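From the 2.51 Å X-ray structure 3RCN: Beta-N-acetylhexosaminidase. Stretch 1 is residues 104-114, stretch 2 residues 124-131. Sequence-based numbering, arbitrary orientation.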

# COMPACT_ATOMS: atom_id res chain seq x y z
N THR A 104 -6.39 3.11 -22.07
CA THR A 104 -7.22 2.29 -22.93
C THR A 104 -6.44 1.13 -23.56
O THR A 104 -6.97 0.04 -23.77
CB THR A 104 -7.88 3.13 -24.01
OG1 THR A 104 -8.78 4.05 -23.39
CG2 THR A 104 -8.66 2.24 -24.95
N LEU A 105 -5.17 1.38 -23.83
CA LEU A 105 -4.29 0.35 -24.35
C LEU A 105 -4.14 -0.77 -23.33
O LEU A 105 -4.36 -1.94 -23.64
CB LEU A 105 -2.91 0.94 -24.66
CG LEU A 105 -2.01 -0.01 -25.43
CD1 LEU A 105 -2.57 -0.15 -26.83
CD2 LEU A 105 -0.57 0.49 -25.46
N LEU A 106 -3.77 -0.42 -22.11
CA LEU A 106 -3.60 -1.42 -21.07
C LEU A 106 -4.83 -2.30 -20.93
O LEU A 106 -4.71 -3.52 -20.82
CB LEU A 106 -3.25 -0.78 -19.74
CG LEU A 106 -1.89 -0.12 -19.70
CD1 LEU A 106 -1.52 0.18 -18.27
CD2 LEU A 106 -0.83 -0.98 -20.36
N GLN A 107 -6.01 -1.69 -20.93
CA GLN A 107 -7.25 -2.47 -20.90
C GLN A 107 -7.35 -3.42 -22.10
O GLN A 107 -7.79 -4.56 -21.94
CB GLN A 107 -8.48 -1.57 -20.83
CG GLN A 107 -8.55 -0.74 -19.56
CD GLN A 107 -9.97 -0.31 -19.23
OE1 GLN A 107 -10.88 -0.46 -20.05
NE2 GLN A 107 -10.16 0.21 -18.03
N LEU A 108 -6.93 -2.96 -23.27
CA LEU A 108 -6.91 -3.81 -24.47
C LEU A 108 -5.98 -5.04 -24.37
O LEU A 108 -6.26 -6.10 -24.95
CB LEU A 108 -6.57 -2.99 -25.72
CG LEU A 108 -7.66 -2.10 -26.32
CD1 LEU A 108 -7.09 -1.34 -27.50
CD2 LEU A 108 -8.88 -2.90 -26.74
N LEU A 109 -4.87 -4.90 -23.65
CA LEU A 109 -3.92 -5.99 -23.45
C LEU A 109 -4.40 -7.02 -22.42
O LEU A 109 -3.94 -8.16 -22.43
CB LEU A 109 -2.55 -5.47 -23.05
CG LEU A 109 -1.83 -4.61 -24.10
CD1 LEU A 109 -0.82 -3.68 -23.46
CD2 LEU A 109 -1.17 -5.47 -25.17
N GLY A 110 -5.31 -6.61 -21.54
CA GLY A 110 -5.85 -7.49 -20.51
C GLY A 110 -5.33 -7.20 -19.11
O GLY A 110 -4.35 -6.46 -18.96
N PRO A 111 -5.96 -7.79 -18.08
CA PRO A 111 -5.66 -7.50 -16.67
C PRO A 111 -4.20 -7.72 -16.27
O PRO A 111 -3.76 -7.08 -15.31
CB PRO A 111 -6.57 -8.47 -15.90
CG PRO A 111 -7.67 -8.76 -16.83
CD PRO A 111 -7.04 -8.78 -18.20
N ALA A 112 -3.46 -8.58 -16.97
CA ALA A 112 -2.07 -8.84 -16.56
C ALA A 112 -1.20 -7.61 -16.82
O ALA A 112 -0.11 -7.46 -16.25
CB ALA A 112 -1.50 -10.06 -17.24
N ALA A 113 -1.69 -6.74 -17.69
CA ALA A 113 -1.02 -5.49 -18.00
C ALA A 113 -1.07 -4.50 -16.83
O ALA A 113 -0.31 -3.54 -16.82
CB ALA A 113 -1.62 -4.88 -19.24
N LEU A 114 -1.94 -4.75 -15.86
CA LEU A 114 -2.06 -3.91 -14.66
C LEU A 114 -1.28 -4.38 -13.43
O LEU A 114 -1.29 -3.72 -12.39
CB LEU A 114 -3.53 -3.78 -14.26
CG LEU A 114 -4.41 -3.26 -15.40
CD1 LEU A 114 -5.87 -3.33 -15.03
CD2 LEU A 114 -3.98 -1.85 -15.73
N GLY A 124 4.65 -13.50 -26.18
CA GLY A 124 4.00 -12.42 -26.90
C GLY A 124 2.74 -12.02 -26.17
O GLY A 124 2.14 -12.81 -25.43
N TRP A 125 2.33 -10.78 -26.38
CA TRP A 125 1.04 -10.33 -25.93
C TRP A 125 0.35 -9.90 -27.19
O TRP A 125 1.00 -9.61 -28.19
CB TRP A 125 1.14 -9.14 -25.00
CG TRP A 125 1.83 -9.40 -23.71
CD1 TRP A 125 2.97 -10.10 -23.52
CD2 TRP A 125 1.41 -8.94 -22.41
NE1 TRP A 125 3.31 -10.11 -22.18
CE2 TRP A 125 2.36 -9.41 -21.48
CE3 TRP A 125 0.33 -8.19 -21.96
CZ2 TRP A 125 2.26 -9.15 -20.12
CZ3 TRP A 125 0.23 -7.93 -20.60
CH2 TRP A 125 1.19 -8.41 -19.70
N SER A 126 -0.97 -9.86 -27.16
CA SER A 126 -1.68 -9.43 -28.33
C SER A 126 -2.67 -8.32 -28.05
O SER A 126 -3.41 -8.36 -27.07
CB SER A 126 -2.36 -10.62 -28.98
OG SER A 126 -1.38 -11.48 -29.50
N VAL A 127 -2.66 -7.31 -28.92
CA VAL A 127 -3.67 -6.27 -28.92
C VAL A 127 -4.61 -6.49 -30.10
O VAL A 127 -4.18 -6.49 -31.25
CB VAL A 127 -3.04 -4.88 -29.07
CG1 VAL A 127 -2.94 -4.20 -27.73
CG2 VAL A 127 -1.68 -4.99 -29.74
N PRO A 128 -5.90 -6.70 -29.82
CA PRO A 128 -6.87 -6.81 -30.92
C PRO A 128 -6.81 -5.57 -31.80
O PRO A 128 -6.55 -4.49 -31.28
CB PRO A 128 -8.22 -6.90 -30.19
CG PRO A 128 -7.95 -6.45 -28.79
CD PRO A 128 -6.54 -6.81 -28.50
N ARG A 129 -7.01 -5.71 -33.10
CA ARG A 129 -6.93 -4.54 -33.97
C ARG A 129 -8.23 -3.76 -33.89
O ARG A 129 -9.30 -4.29 -34.19
CB ARG A 129 -6.59 -4.94 -35.41
CG ARG A 129 -5.16 -5.42 -35.58
CD ARG A 129 -4.74 -5.47 -37.04
NE ARG A 129 -3.37 -5.96 -37.19
CZ ARG A 129 -3.04 -7.25 -37.16
NH1 ARG A 129 -3.97 -8.17 -36.96
NH2 ARG A 129 -1.77 -7.62 -37.31
N VAL A 130 -8.13 -2.51 -33.46
CA VAL A 130 -9.29 -1.65 -33.28
C VAL A 130 -9.00 -0.20 -33.64
O VAL A 130 -7.84 0.22 -33.74
CB VAL A 130 -9.79 -1.64 -31.82
CG1 VAL A 130 -10.14 -3.02 -31.36
CG2 VAL A 130 -8.74 -1.02 -30.91
N SER A 131 -10.07 0.56 -33.84
CA SER A 131 -9.97 2.01 -33.95
C SER A 131 -10.84 2.59 -32.85
O SER A 131 -12.03 2.25 -32.76
CB SER A 131 -10.48 2.47 -35.31
OG SER A 131 -10.07 1.58 -36.34

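No hydrogen bond joins the two stretches; the side-chain contacts between them are apolar, and a few backbone N and O atoms also lie in van der Waals contact. The 437 Å² buried between them, both sides summed, comes mainly from leucine, valine, tryptophan and proline. The axes of helix 104-109 and strand 125-131 approach to 7.9 Å, with 111° between their N-to-C directions, so the helix lies across the strand. The nearest CA pair is L109 CA and V127 CA, 5.5 Å apart, and the packing is tightest around these two residues.

V127 CG1 is the central bump. V127 CG1 sits 3.4 Å from L109 CD2, 4.2 Å from L105 CD1 and 4.3 Å from L108 CB, so three leucines of the last helical turns form the hollow that receives it. Neither L105 nor L109 points its CA-to-CB bond at the strand; both set off sideways, and their ends come nearer. L109 does this with chi1 m and chi2 t, L105 with chi1 t and chi2 p. The beta-branched valine suits the site because its methyl lies close to the backbone, where the helix passes nearest. Its chi1 of -100° falls between rotamer wells.

L108 points toward the strand and covers its further part. Its two methyls reach different neighbours: L108 CD1 lies 3.8 Å from V130 CG2, and L108 CD2 lies 4.2 Å from P128 CG. V130 also points toward the helix, so these two side chains meet directly. The proline ring packs beside the helix end as well, with P128 CD 3.6 Å from L108 O. Having no amide hydrogen, P128 cannot donate a backbone hydrogen bond to that carbonyl. R129, between P128 and V130, points away and takes no part.

At the other end, W125 loses 95 Å² to the first stretch, the largest share of any residue. With chi1 m, its indole extends past L109 to the 3-10 segment. L109 CB is 4.1 Å from W125 CE3, A113 CB 3.8 Å from W125 CZ3, and A112 CB 4.0 Å from W125 CH2. The backbone closes in too, with A113 N 3.7 Å from W125 CZ3 and A112 O 3.8 Å from W125 CH2. A112 O, A113 N and L109 CB all lie near the ring plane, so these atoms meet the ring edge. The alanine methyls pack beside the backbone atoms that reach it.

G110 makes the turn between helix and 3-10 segment. At phi 106° and psi 168°, a CB would jam against the preceding carbonyl oxygen and crowd P111 CD, which accounts for glycine without reference to the strand.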